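Local coordinates for putative epimerase (Burkholderia cenocepacia, PDB 4LW8), which probably acts as a sugar-nucleotide epimerase or dehydratase of the NAD(P)-dependent epimerase/dehydratase family, with a likely role in making lipopolysaccharide O-antigen, at residues 180-186 / 243-249; 86-92 / 128-134; 186-190 / 222-227. All coordinates share one frame. Where two conformers were deposited one is given. Numbering follows the deposited sequence.

Interaction 1: residues 180-186 / 243-249; sequences IVIARPF and AGETFNV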
ATOM      1  N   ILE A 180     -17.211  -6.445   3.459  1.00 24.98           N
ATOM      2  CA  ILE A 180     -15.864  -6.505   4.027  1.00 23.63           C
ATOM      3  C   ILE A 180     -15.725  -5.574   5.219  1.00 27.94           C
ATOM      4  O   ILE A 180     -16.008  -4.383   5.121  1.00 26.17           O
ATOM      5  CB  ILE A 180     -14.791  -6.147   2.964  1.00 27.80           C
ATOM      6  CG1 ILE A 180     -14.787  -7.205   1.858  1.00 28.80           C
ATOM      7  CG2 ILE A 180     -13.374  -6.025   3.605  1.00 18.73           C
ATOM      8  CD1 ILE A 180     -13.961  -6.829   0.625  1.00 22.43           C
ATOM      9  N   VAL A 181     -15.299  -6.137   6.344  1.00 29.03           N
ATOM     10  CA  VAL A 181     -15.063  -5.391   7.571  1.00 22.99           C
ATOM     11  C   VAL A 181     -13.586  -5.485   7.885  1.00 27.90           C
ATOM     12  O   VAL A 181     -12.998  -6.568   7.784  1.00 24.36           O
ATOM     13  CB  VAL A 181     -15.902  -5.942   8.739  1.00 23.71           C
ATOM     14  CG1 VAL A 181     -15.741  -5.073   9.972  1.00 22.10           C
ATOM     15  CG2 VAL A 181     -17.373  -6.000   8.328  1.00 21.99           C
ATOM     16  N   ILE A 182     -12.979  -4.352   8.234  1.00 26.71           N
ATOM     17  CA  ILE A 182     -11.551  -4.334   8.521  1.00 25.36           C
ATOM     18  C   ILE A 182     -11.322  -4.068  10.013  1.00 26.47           C
ATOM     19  O   ILE A 182     -11.869  -3.120  10.577  1.00 30.70           O
ATOM     20  CB  ILE A 182     -10.797  -3.267   7.663  1.00 23.66           C
ATOM     21  CG1 ILE A 182     -10.906  -3.592   6.158  1.00 21.51           C
ATOM     22  CG2 ILE A 182      -9.335  -3.199   8.101  1.00 22.26           C
ATOM     23  CD1 ILE A 182     -10.442  -2.478   5.221  1.00 23.41           C
ATOM     24  N   ALA A 183     -10.528  -4.922  10.657  1.00 24.43           N
ATOM     25  CA  ALA A 183     -10.181  -4.701  12.046  1.00 21.13           C
ATOM     26  C   ALA A 183      -8.742  -4.192  12.146  1.00 21.98           C
ATOM     27  O   ALA A 183      -7.857  -4.666  11.425  1.00 20.49           O
ATOM     28  CB  ALA A 183     -10.388  -5.988  12.865  1.00 19.32           C
ATOM     29  N   ARG A 184      -8.517  -3.173  12.976  1.00 21.00           N
ATOM     30  CA  ARG A 184      -7.155  -2.735  13.296  1.00 20.88           C
ATOM     31  C   ARG A 184      -6.851  -3.000  14.765  1.00 22.63           C
ATOM     32  O   ARG A 184      -6.995  -2.102  15.595  1.00 28.43           O
ATOM     33  CB  ARG A 184      -6.942  -1.246  12.988  1.00 19.62           C
ATOM     34  CG  ARG A 184      -6.873  -0.903  11.516  1.00 20.17           C
ATOM     35  CD  ARG A 184      -6.934   0.604  11.304  1.00 23.99           C
ATOM     36  NE  ARG A 184      -6.817   0.946   9.894  1.00 25.17           N
ATOM     37  CZ  ARG A 184      -7.013   2.167   9.401  1.00 25.45           C
ATOM     38  NH1 ARG A 184      -7.327   3.168  10.212  1.00 22.77           N
ATOM     39  NH2 ARG A 184      -6.897   2.376   8.093  1.00 23.10           N
ATOM     40  N   PRO A 185      -6.452  -4.237  15.096  1.00 22.24           N
ATOM     41  CA  PRO A 185      -6.150  -4.552  16.496  1.00 23.52           C
ATOM     42  C   PRO A 185      -4.925  -3.811  16.988  1.00 23.05           C
ATOM     43  O   PRO A 185      -3.929  -3.686  16.264  1.00 23.44           O
ATOM     44  CB  PRO A 185      -5.881  -6.069  16.473  1.00 24.27           C
ATOM     45  CG  PRO A 185      -5.389  -6.332  15.044  1.00 20.13           C
ATOM     46  CD  PRO A 185      -6.263  -5.411  14.210  1.00 23.10           C
ATOM     47  N   PHE A 186      -4.990  -3.312  18.207  1.00 23.53           N
ATOM     48  CA  PHE A 186      -3.771  -2.845  18.866  1.00 28.20           C
ATOM     49  C   PHE A 186      -3.063  -4.075  19.442  1.00 28.09           C
ATOM     50  O   PHE A 186      -3.468  -5.194  19.129  1.00 28.89           O
ATOM     51  CB  PHE A 186      -4.098  -1.784  19.923  1.00 24.87           C
ATOM     52  CG  PHE A 186      -4.351  -0.422  19.331  1.00 25.84           C
ATOM     53  CD1 PHE A 186      -5.434  -0.214  18.479  1.00 25.12           C
ATOM     54  CD2 PHE A 186      -3.464   0.633  19.566  1.00 24.77           C
ATOM     55  CE1 PHE A 186      -5.659   1.030  17.897  1.00 29.19           C
ATOM     56  CE2 PHE A 186      -3.679   1.896  18.981  1.00 27.93           C
ATOM     57  CZ  PHE A 186      -4.779   2.092  18.149  1.00 25.80           C
ATOM     58  N   ALA A 243     -20.414  -3.742   6.545  1.00 33.85           N
ATOM     59  CA  ALA A 243     -19.634  -3.720   5.317  1.00 32.14           C
ATOM     60  C   ALA A 243     -19.050  -2.339   5.025  1.00 30.07           C
ATOM     61  O   ALA A 243     -19.735  -1.339   5.169  1.00 32.86           O
ATOM     62  CB  ALA A 243     -20.514  -4.186   4.146  1.00 29.39           C
ATOM     63  N   GLY A 244     -17.777  -2.292   4.639  1.00 26.94           N
ATOM     64  CA  GLY A 244     -17.152  -1.044   4.230  1.00 30.67           C
ATOM     65  C   GLY A 244     -16.525  -0.249   5.360  1.00 31.45           C
ATOM     66  O   GLY A 244     -15.966   0.826   5.135  1.00 33.15           O
ATOM     67  N   GLU A 245     -16.606  -0.776   6.575  1.00 30.81           N
ATOM     68  CA  GLU A 245     -16.177  -0.032   7.760  1.00 29.89           C
ATOM     69  C   GLU A 245     -14.913  -0.612   8.405  1.00 34.39           C
ATOM     70  O   GLU A 245     -14.734  -1.832   8.448  1.00 26.50           O
ATOM     71  CB  GLU A 245     -17.322   0.003   8.778  1.00 25.07           C
ATOM     72  CG  GLU A 245     -18.539   0.764   8.279  1.00 35.05           C
ATOM     73  CD  GLU A 245     -18.208   2.224   7.990  1.00 38.62           C
ATOM     74  OE1 GLU A 245     -17.523   2.832   8.829  1.00 36.38           O
ATOM     75  OE2 GLU A 245     -18.599   2.754   6.923  1.00 44.72           O
ATOM     76  N   THR A 246     -14.057   0.277   8.912  1.00 34.77           N
ATOM     77  CA  THR A 246     -12.809  -0.088   9.587  1.00 27.70           C
ATOM     78  C   THR A 246     -12.921   0.201  11.085  1.00 29.33           C
ATOM     79  O   THR A 246     -13.457   1.234  11.470  1.00 30.86           O
ATOM     80  CB  THR A 246     -11.612   0.685   8.995  1.00 28.78           C
ATOM     81  OG1 THR A 246     -11.421   0.305   7.629  1.00 26.98           O
ATOM     82  CG2 THR A 246     -10.330   0.424   9.777  1.00 25.72           C
ATOM     83  N   PHE A 247     -12.434  -0.708  11.926  1.00 28.68           N
ATOM     84  CA  PHE A 247     -12.584  -0.555  13.377  1.00 26.80           C
ATOM     85  C   PHE A 247     -11.292  -0.815  14.148  1.00 31.09           C
ATOM     86  O   PHE A 247     -10.675  -1.869  13.986  1.00 28.18           O
ATOM     87  CB  PHE A 247     -13.653  -1.514  13.922  1.00 22.72           C
ATOM     88  CG  PHE A 247     -15.037  -1.281  13.377  1.00 27.83           C
ATOM     89  CD1 PHE A 247     -15.450  -1.899  12.215  1.00 28.84           C
ATOM     90  CD2 PHE A 247     -15.929  -0.467  14.050  1.00 26.64           C
ATOM     91  CE1 PHE A 247     -16.728  -1.686  11.717  1.00 29.12           C
ATOM     92  CE2 PHE A 247     -17.208  -0.245  13.563  1.00 35.27           C
ATOM     93  CZ  PHE A 247     -17.609  -0.852  12.394  1.00 32.67           C
ATOM     94  N   ASN A 248     -10.887   0.138  14.980  1.00 24.94           N
ATOM     95  CA  ASN A 248      -9.909  -0.152  16.026  1.00 24.07           C
ATOM     96  C   ASN A 248     -10.450  -1.252  16.941  1.00 25.57           C
ATOM     97  O   ASN A 248     -11.639  -1.254  17.285  1.00 27.86           O
ATOM     98  CB  ASN A 248      -9.610   1.095  16.866  1.00 24.97           C
ATOM     99  CG  ASN A 248      -8.814   2.140  16.114  1.00 33.74           C
ATOM    100  OD1 ASN A 248      -8.184   1.852  15.090  1.00 28.09           O
ATOM    101  ND2 ASN A 248      -8.836   3.368  16.621  1.00 25.75           N
ATOM    102  N   VAL A 249      -9.589  -2.179  17.337  1.00 25.86           N
ATOM    103  CA  VAL A 249      -9.920  -3.121  18.410  1.00 24.38           C
ATOM    104  C   VAL A 249      -8.818  -2.978  19.455  1.00 26.69           C
ATOM    105  O   VAL A 249      -7.650  -3.241  19.172  1.00 24.63           O
ATOM    106  CB  VAL A 249     -10.052  -4.583  17.899  1.00 31.52           C
ATOM    107  CG1 VAL A 249     -10.353  -5.546  19.049  1.00 23.28           C
ATOM    108  CG2 VAL A 249     -11.163  -4.669  16.847  1.00 29.47           C
TER
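Strands 180-185 and 246-249 pair in parallel in the Rossmann-like sheet, where strand 130-134 is the other neighbour of 180-185. The ladder runs from Gly244 N to Ile180 O (2.8 Å) through Phe247 N to Ile182 O (2.8 Å) and Arg184 N to Phe247 O (2.7 Å), ending with Phe186 N on Val249 O (2.8 Å). Gly244, at phi 88°, turns the chain into the strand where a CB would jam against the preceding carbonyl. On one face Ile182, Thr246, Arg184 and Asn248 all take chi1 m. Arg184 is otherwise extended, t at chi2 and chi3, so its guanidinium passes Thr246, whose CG2 lies 3.6 Å from Arg184 NE, to reach Glu168 in a salt bridge. Asn248 OD1 bonds Tyr140. The opposite face is apolar: Val181, chi1 t, sets CG1 3.9 Å from Phe247 CD1, and Lys295 makes a cation-pi contact with that ring. Backbone bonds set the register, while the buried charge of Arg184 is balanced by Glu168, outside the pair.

Interaction 2: residues 86-92 / 128-134; sequences PDAVVHL and PSAVLLA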
ATOM      1  N   PRO A  86     -18.239 -20.733   3.011  1.00 22.80           N
ATOM      2  CA  PRO A  86     -18.523 -20.100   4.301  1.00 30.50           C
ATOM      3  C   PRO A  86     -19.596 -19.017   4.266  1.00 29.34           C
ATOM      4  O   PRO A  86     -19.751 -18.340   3.256  1.00 30.10           O
ATOM      5  CB  PRO A  86     -17.173 -19.476   4.664  1.00 26.30           C
ATOM      6  CG  PRO A  86     -16.597 -19.118   3.339  1.00 25.22           C
ATOM      7  CD  PRO A  86     -16.960 -20.263   2.441  1.00 21.36           C
ATOM      8  N   ASP A  87     -20.329 -18.874   5.367  1.00 27.80           N
ATOM      9  CA  ASP A  87     -21.129 -17.677   5.562  0.58 27.23           C
ATOM     10  C   ASP A  87     -20.299 -16.581   6.237  1.00 26.56           C
ATOM     11  O   ASP A  87     -20.544 -15.400   6.023  1.00 29.03           O
ATOM     12  CB  ASP A  87     -22.376 -17.969   6.397  0.58 31.91           C
ATOM     13  CG  ASP A  87     -23.371 -16.827   6.365  0.58 37.56           C
ATOM     14  OD1 ASP A  87     -23.781 -16.423   5.249  0.58 31.86           O
ATOM     15  OD2 ASP A  87     -23.736 -16.334   7.453  0.58 44.23           O
ATOM     16  N   ALA A  88     -19.315 -16.968   7.042  1.00 27.49           N
ATOM     17  CA  ALA A  88     -18.435 -16.002   7.718  1.00 32.24           C
ATOM     18  C   ALA A  88     -16.966 -16.315   7.444  1.00 25.62           C
ATOM     19  O   ALA A  88     -16.561 -17.471   7.447  1.00 23.61           O
ATOM     20  CB  ALA A  88     -18.690 -15.995   9.221  1.00 32.01           C
ATOM     21  N   VAL A  89     -16.174 -15.278   7.202  1.00 23.34           N
ATOM     22  CA  VAL A  89     -14.755 -15.454   6.939  1.00 19.88           C
ATOM     23  C   VAL A  89     -13.941 -14.572   7.876  1.00 23.27           C
ATOM     24  O   VAL A  89     -14.266 -13.404   8.060  1.00 24.81           O
ATOM     25  CB  VAL A  89     -14.402 -15.112   5.461  1.00 25.96           C
ATOM     26  CG1 VAL A  89     -12.898 -15.196   5.227  1.00 22.26           C
ATOM     27  CG2 VAL A  89     -15.150 -16.040   4.499  1.00 26.18           C
ATOM     28  N   VAL A  90     -12.892 -15.127   8.477  1.00 21.86           N
ATOM     29  CA  VAL A  90     -11.968 -14.306   9.244  1.00 26.29           C
ATOM     30  C   VAL A  90     -10.577 -14.529   8.681  1.00 24.86           C
ATOM     31  O   VAL A  90     -10.063 -15.640   8.679  1.00 23.34           O
ATOM     32  CB  VAL A  90     -11.989 -14.617  10.753  1.00 27.55           C
ATOM     33  CG1 VAL A  90     -11.077 -13.620  11.513  1.00 19.53           C
ATOM     34  CG2 VAL A  90     -13.391 -14.515  11.295  1.00 23.08           C
ATOM     35  N   HIS A  91      -9.980 -13.462   8.181  1.00 22.78           N
ATOM     36  CA  HIS A  91      -8.675 -13.552   7.547  1.00 23.10           C
ATOM     37  C   HIS A  91      -7.579 -13.165   8.534  1.00 24.46           C
ATOM     38  O   HIS A  91      -7.372 -11.988   8.791  1.00 27.41           O
ATOM     39  CB  HIS A  91      -8.648 -12.653   6.323  1.00 20.87           C
ATOM     40  CG  HIS A  91      -7.333 -12.630   5.603  1.00 24.29           C
ATOM     41  ND1 HIS A  91      -6.582 -13.756   5.374  1.00 23.58           N
ATOM     42  CD2 HIS A  91      -6.656 -11.592   5.044  1.00 27.74           C
ATOM     43  CE1 HIS A  91      -5.489 -13.421   4.697  1.00 19.47           C
ATOM     44  NE2 HIS A  91      -5.517 -12.120   4.485  1.00 27.24           N
ATOM     45  N   LEU A  92      -6.905 -14.166   9.092  1.00 23.65           N
ATOM     46  CA  LEU A  92      -5.870 -13.941  10.109  1.00 29.55           C
ATOM     47  C   LEU A  92      -4.469 -14.215   9.581  1.00 27.22           C
ATOM     48  O   LEU A  92      -3.489 -13.766  10.166  1.00 30.93           O
ATOM     49  CB  LEU A  92      -6.114 -14.831  11.340  1.00 23.95           C
ATOM     50  CG  LEU A  92      -7.482 -14.659  12.009  1.00 30.09           C
ATOM     51  CD1 LEU A  92      -7.702 -15.715  13.095  1.00 22.60           C
ATOM     52  CD2 LEU A  92      -7.639 -13.243  12.568  1.00 20.74           C
ATOM     53  N   PRO A 128     -20.222 -14.972   1.059  1.00 33.33           N
ATOM     54  CA  PRO A 128     -20.383 -14.907   2.520  1.00 33.54           C
ATOM     55  C   PRO A 128     -21.137 -13.655   2.975  1.00 36.70           C
ATOM     56  O   PRO A 128     -21.139 -12.654   2.262  1.00 34.71           O
ATOM     57  CB  PRO A 128     -18.937 -14.917   3.043  1.00 25.73           C
ATOM     58  CG  PRO A 128     -18.088 -14.562   1.869  1.00 30.90           C
ATOM     59  CD  PRO A 128     -18.814 -14.996   0.640  1.00 23.97           C
ATOM     60  N   SER A 129     -21.790 -13.721   4.132  1.00 32.24           N
ATOM     61  CA  SER A 129     -22.518 -12.578   4.686  0.60 32.67           C
ATOM     62  C   SER A 129     -21.569 -11.589   5.370  1.00 35.32           C
ATOM     63  O   SER A 129     -21.912 -10.424   5.593  1.00 32.45           O
ATOM     64  CB  SER A 129     -23.582 -13.046   5.687  0.60 29.51           C
ATOM     65  OG  SER A 129     -24.461 -13.993   5.114  0.60 30.59           O
ATOM     66  N   ALA A 130     -20.374 -12.061   5.724  1.00 26.23           N
ATOM     67  CA  ALA A 130     -19.396 -11.203   6.400  1.00 23.47           C
ATOM     68  C   ALA A 130     -17.972 -11.707   6.188  1.00 21.97           C
ATOM     69  O   ALA A 130     -17.683 -12.895   6.390  1.00 27.54           O
ATOM     70  CB  ALA A 130     -19.704 -11.114   7.879  1.00 24.30           C
ATOM     71  N   VAL A 131     -17.099 -10.798   5.766  1.00 25.93           N
ATOM     72  CA  VAL A 131     -15.686 -11.083   5.567  1.00 25.66           C
ATOM     73  C   VAL A 131     -14.865 -10.124   6.431  1.00 26.02           C
ATOM     74  O   VAL A 131     -14.780  -8.953   6.138  1.00 26.64           O
ATOM     75  CB  VAL A 131     -15.291 -10.925   4.091  1.00 25.64           C
ATOM     76  CG1 VAL A 131     -13.806 -11.267   3.868  1.00 18.10           C
ATOM     77  CG2 VAL A 131     -16.197 -11.779   3.209  1.00 26.36           C
ATOM     78  N   LEU A 132     -14.271 -10.630   7.501  1.00 26.70           N
ATOM     79  CA  LEU A 132     -13.508  -9.799   8.417  1.00 23.90           C
ATOM     80  C   LEU A 132     -12.026  -9.942   8.122  1.00 24.64           C
ATOM     81  O   LEU A 132     -11.478 -11.038   8.190  1.00 20.21           O
ATOM     82  CB  LEU A 132     -13.776 -10.194   9.871  1.00 24.46           C
ATOM     83  CG  LEU A 132     -12.993  -9.411  10.934  1.00 27.68           C
ATOM     84  CD1 LEU A 132     -13.347  -7.914  10.921  1.00 26.53           C
ATOM     85  CD2 LEU A 132     -13.231 -10.007  12.300  1.00 26.98           C
ATOM     86  N   LEU A 133     -11.376  -8.839   7.787  1.00 19.80           N
ATOM     87  CA  LEU A 133      -9.945  -8.876   7.536  1.00 21.04           C
ATOM     88  C   LEU A 133      -9.193  -8.288   8.727  1.00 25.42           C
ATOM     89  O   LEU A 133      -9.521  -7.202   9.204  1.00 23.53           O
ATOM     90  CB  LEU A 133      -9.613  -8.111   6.261  1.00 19.38           C
ATOM     91  CG  LEU A 133     -10.468  -8.512   5.049  1.00 25.32           C
ATOM     92  CD1 LEU A 133     -10.123  -7.689   3.833  1.00 18.84           C
ATOM     93  CD2 LEU A 133     -10.310  -9.976   4.720  1.00 25.99           C
ATOM     94  N   ALA A 134      -8.181  -8.997   9.207  1.00 24.60           N
ATOM     95  CA  ALA A 134      -7.373  -8.464  10.294  1.00 20.97           C
ATOM     96  C   ALA A 134      -6.246  -7.618   9.729  1.00 21.64           C
ATOM     97  O   ALA A 134      -5.279  -8.141   9.192  1.00 24.01           O
ATOM     98  CB  ALA A 134      -6.821  -9.604  11.174  1.00 18.48           C
TER
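With strands 88-91 and 130-134 only 8° apart and their axes 4.7 Å from each other, the side chains of this parallel pair stand abreast: Ala88 by Ala130, Val89 by Val131, Val90 by Leu132, His91 by Leu133. On the face carrying Val89, Val131, His91 and Leu133, Val89 fits between Pro128 and Val131, its CG2 4.2 Å from Pro128 CB and its CB 4.2 Å from Val131 CG1. Further along, Leu133 leans across the seam and pushes CD2 to 3.5 Å from His91 CB. The other face is shallower at Ala88 and Ala130, then rises where Val90 CG1 meets Leu132 CD2 at 4.3 Å. At the C-terminal end Leu92 curls back, CD2 lying 4.0 Å from Ala134 CB. Regular bonds hold the seam, among them Leu132 N to Val89 O and His91 N to Leu132 O, both 2.8 Å. At the entrance Asp87 O receives Ser129 N at 2.8 Å, and Ser129 OG donates to Asp87 OD1 at 2.5 Å; Asp87 also salt-bridges Arg19. The pair lies centrally in the Rossmann-like sheet, flanked by strands 20-24 and 180-189. Helix 103-122, which links the two strands in a beta-alpha-beta crossover, covers Val89, His91 and Val131, while helix 227-240 packs over Ala88 and Leu132.

Interaction 3: residues 186-190 / 222-227; sequences FNYTG and RDFSDV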
ATOM      1  N   PHE A 186      -4.990  -3.312  18.207  1.00 23.53           N
ATOM      2  CA  PHE A 186      -3.771  -2.845  18.866  1.00 28.20           C
ATOM      3  C   PHE A 186      -3.063  -4.075  19.442  1.00 28.09           C
ATOM      4  O   PHE A 186      -3.468  -5.194  19.129  1.00 28.89           O
ATOM      5  CB  PHE A 186      -4.098  -1.784  19.923  1.00 24.87           C
ATOM      6  CG  PHE A 186      -4.351  -0.422  19.331  1.00 25.84           C
ATOM      7  CD1 PHE A 186      -5.434  -0.214  18.479  1.00 25.12           C
ATOM      8  CD2 PHE A 186      -3.464   0.633  19.566  1.00 24.77           C
ATOM      9  CE1 PHE A 186      -5.659   1.030  17.897  1.00 29.19           C
ATOM     10  CE2 PHE A 186      -3.679   1.896  18.981  1.00 27.93           C
ATOM     11  CZ  PHE A 186      -4.779   2.092  18.149  1.00 25.80           C
ATOM     12  N   ASN A 187      -2.013  -3.887  20.241  1.00 25.23           N
ATOM     13  CA  ASN A 187      -1.269  -5.019  20.807  1.00 22.97           C
ATOM     14  C   ASN A 187      -2.149  -5.938  21.622  1.00 28.05           C
ATOM     15  O   ASN A 187      -2.935  -5.482  22.454  1.00 27.12           O
ATOM     16  CB  ASN A 187      -0.118  -4.537  21.702  1.00 24.13           C
ATOM     17  CG  ASN A 187       0.684  -3.432  21.051  1.00 47.05           C
ATOM     18  OD1 ASN A 187       1.570  -3.701  20.246  1.00 39.20           O
ATOM     19  ND2 ASN A 187       0.348  -2.178  21.364  1.00 46.39           N
ATOM     20  N   TYR A 188      -1.993  -7.239  21.419  1.00 23.55           N
ATOM     21  CA  TYR A 188      -2.722  -8.180  22.247  1.00 26.96           C
ATOM     22  C   TYR A 188      -1.918  -9.443  22.450  1.00 25.04           C
ATOM     23  O   TYR A 188      -1.000  -9.757  21.677  1.00 25.53           O
ATOM     24  CB  TYR A 188      -4.100  -8.492  21.648  1.00 24.22           C
ATOM     25  CG  TYR A 188      -4.100  -9.203  20.302  1.00 28.67           C
ATOM     26  CD1 TYR A 188      -4.165 -10.594  20.228  1.00 28.05           C
ATOM     27  CD2 TYR A 188      -4.070  -8.484  19.105  1.00 21.24           C
ATOM     28  CE1 TYR A 188      -4.190 -11.254  19.003  1.00 23.84           C
ATOM     29  CE2 TYR A 188      -4.093  -9.132  17.878  1.00 25.11           C
ATOM     30  CZ  TYR A 188      -4.157 -10.520  17.833  1.00 25.49           C
ATOM     31  OH  TYR A 188      -4.191 -11.166  16.617  1.00 24.22           O
ATOM     32  N   THR A 189      -2.251 -10.159  23.509  1.00 26.64           N
ATOM     33  CA  THR A 189      -1.441 -11.287  23.911  1.00 27.46           C
ATOM     34  C   THR A 189      -2.293 -12.281  24.683  1.00 28.99           C
ATOM     35  O   THR A 189      -3.490 -12.063  24.882  1.00 29.36           O
ATOM     36  CB  THR A 189      -0.232 -10.839  24.761  1.00 29.90           C
ATOM     37  OG1 THR A 189       0.700 -11.920  24.870  1.00 32.20           O
ATOM     38  CG2 THR A 189      -0.675 -10.409  26.168  1.00 30.53           C
ATOM     39  N   GLY A 190      -1.685 -13.389  25.090  1.00 22.60           N
ATOM     40  CA  GLY A 190      -2.418 -14.417  25.803  1.00 26.56           C
ATOM     41  C   GLY A 190      -1.674 -15.725  25.709  1.00 28.68           C
ATOM     42  O   GLY A 190      -0.593 -15.776  25.117  1.00 27.71           O
ATOM     43  N   ARG A 222       1.747   1.682  26.167  1.00 31.20           N
ATOM     44  CA  ARG A 222       1.033   1.189  24.994  1.00 30.46           C
ATOM     45  C   ARG A 222      -0.239   0.432  25.396  1.00 30.12           C
ATOM     46  O   ARG A 222      -0.383  -0.023  26.533  1.00 27.35           O
ATOM     47  CB  ARG A 222       1.946   0.296  24.142  1.00 31.39           C
ATOM     48  CG  ARG A 222       3.152   1.027  23.519  1.00 29.19           C
ATOM     49  CD  ARG A 222       2.721   2.121  22.544  1.00 38.52           C
ATOM     50  NE  ARG A 222       3.859   2.727  21.847  1.00 40.44           N
ATOM     51  CZ  ARG A 222       4.431   3.881  22.178  1.00 43.71           C
ATOM     52  NH1 ARG A 222       3.971   4.595  23.200  1.00 38.88           N
ATOM     53  NH2 ARG A 222       5.463   4.331  21.473  1.00 50.14           N
ATOM     54  N   ASP A 223      -1.146   0.300  24.434  1.00 31.38           N
ATOM     55  CA  ASP A 223      -2.462  -0.308  24.609  1.00 31.34           C
ATOM     56  C   ASP A 223      -2.352  -1.824  24.435  1.00 34.53           C
ATOM     57  O   ASP A 223      -1.987  -2.293  23.357  1.00 35.64           O
ATOM     58  CB  ASP A 223      -3.427   0.304  23.579  1.00 27.47           C
ATOM     59  CG  ASP A 223      -4.876  -0.116  23.778  1.00 35.39           C
ATOM     60  OD1 ASP A 223      -5.155  -1.310  24.027  1.00 33.85           O
ATOM     61  OD2 ASP A 223      -5.751   0.764  23.654  1.00 33.47           O
ATOM     62  N   PHE A 224      -2.652  -2.585  25.489  1.00 30.81           N
ATOM     63  CA  PHE A 224      -2.606  -4.051  25.427  1.00 32.20           C
ATOM     64  C   PHE A 224      -3.971  -4.706  25.697  1.00 29.68           C
ATOM     65  O   PHE A 224      -4.702  -4.291  26.591  1.00 31.36           O
ATOM     66  CB  PHE A 224      -1.598  -4.606  26.432  1.00 32.17           C
ATOM     67  CG  PHE A 224      -0.174  -4.230  26.149  1.00 37.87           C
ATOM     68  CD1 PHE A 224       0.570  -4.929  25.215  1.00 34.14           C
ATOM     69  CD2 PHE A 224       0.436  -3.201  26.851  1.00 44.00           C
ATOM     70  CE1 PHE A 224       1.896  -4.586  24.956  1.00 34.80           C
ATOM     71  CE2 PHE A 224       1.765  -2.859  26.606  1.00 44.01           C
ATOM     72  CZ  PHE A 224       2.490  -3.556  25.653  1.00 39.10           C
ATOM     73  N   SER A 225      -4.299  -5.745  24.934  1.00 27.38           N
ATOM     74  CA  SER A 225      -5.566  -6.470  25.121  1.00 24.94           C
ATOM     75  C   SER A 225      -5.338  -7.959  25.278  1.00 26.40           C
ATOM     76  O   SER A 225      -4.300  -8.501  24.883  1.00 28.95           O
ATOM     77  CB  SER A 225      -6.524  -6.241  23.934  1.00 25.94           C
ATOM     78  OG  SER A 225      -6.849  -4.868  23.783  1.00 35.25           O
ATOM     79  N   ASP A 226      -6.331  -8.612  25.856  1.00 24.54           N
ATOM     80  CA  ASP A 226      -6.392 -10.054  25.950  1.00 28.11           C
ATOM     81  C   ASP A 226      -6.910 -10.591  24.613  1.00 31.25           C
ATOM     82  O   ASP A 226      -7.920 -10.102  24.101  1.00 32.48           O
ATOM     83  CB  ASP A 226      -7.319 -10.444  27.115  1.00 27.08           C
ATOM     84  CG  ASP A 226      -7.241 -11.902  27.470  1.00 30.30           C
ATOM     85  OD1 ASP A 226      -7.475 -12.755  26.587  1.00 35.18           O
ATOM     86  OD2 ASP A 226      -6.952 -12.192  28.651  1.00 31.74           O
ATOM     87  N   VAL A 227      -6.220 -11.575  24.044  1.00 29.20           N
ATOM     88  CA  VAL A 227      -6.644 -12.202  22.787  1.00 23.66           C
ATOM     89  C   VAL A 227      -8.111 -12.698  22.848  1.00 28.81           C
ATOM     90  O   VAL A 227      -8.835 -12.657  21.846  1.00 27.74           O
ATOM     91  CB  VAL A 227      -5.694 -13.381  22.401  1.00 27.71           C
ATOM     92  CG1 VAL A 227      -5.743 -14.507  23.448  1.00 24.99           C
ATOM     93  CG2 VAL A 227      -6.019 -13.909  21.012  1.00 26.52           C
TER
HETATM   94  O   HOH W   1      -4.930  -3.458  22.503  1.00 25.76           O
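Three backbone hydrogen bonds lead this short parallel pairing: Ser225 N to Asn187 O (2.8 Å), Thr189 N to Ser225 O (3.0 Å) and Val227 N to Thr189 O (2.9 Å). A fourth comes from a side chain, Asn187 ND2 to Asp223 O at 3.1 Å. Water 1 ties the same region together, lying 2.8 Å from Asn187 O, 2.6 Å from Asp223 OD1 and 2.7 Å from Ser225 OG. Asp223 also accepts from Ser251 and from the backbone of Glu252 and Gly291. Thr189 OG1 bonds Gln193, and the Tyr188 hydroxyl bonds Thr30. Around this polar core, Tyr188 CE1 approaches Val227 CG2 at 3.8 Å, Phe186 CD2 lies 4.0 Å from Asp223 CB, and Phe224 CD1 is 3.6 Å from Asn187 CB. Lacking a CB, Gly190 brings its CA within 4.1 Å of Val227 CG1, where a side chain would clash. Phe29 of helix 29-40 touches both Tyr188 and Val227. The contact joins the C-terminal end of strand 180-189 to strand 221-226, at 35°, within the Rossmann-type sheet of the epimerase/dehydratase family. Asp226 is the N-cap of helix 227-240 and salt-bridges Arg228, so strand 221-226 passes directly into a capped helix. The chemistry implies a junction fixed by polar side chains and a bound water as well as by the ladder.

All three contacts are largely buried and belong to one mixed sheet, each a parallel strand pair. Interactions 1 and 2 are adjacent: strand 180-189 of interaction 1 bonds strand 130-134 of interaction 2, Val181 O meeting Leu133 N at 2.8 Å, with the two centres about 12 Å apart. Interaction 3 uses the far end of strand 180-189, shares Phe186 with interaction 1 and lies nearest the centre of the chain. Side-chain chemistry shifts with place: interaction 2 is mostly aliphatic, with its polar Asp87-Ser129 bond at one end; interaction 1 has one apolar face and one that carries most of its polar side chains; interaction 3 adds a side-chain bond and a water to its three backbone bonds.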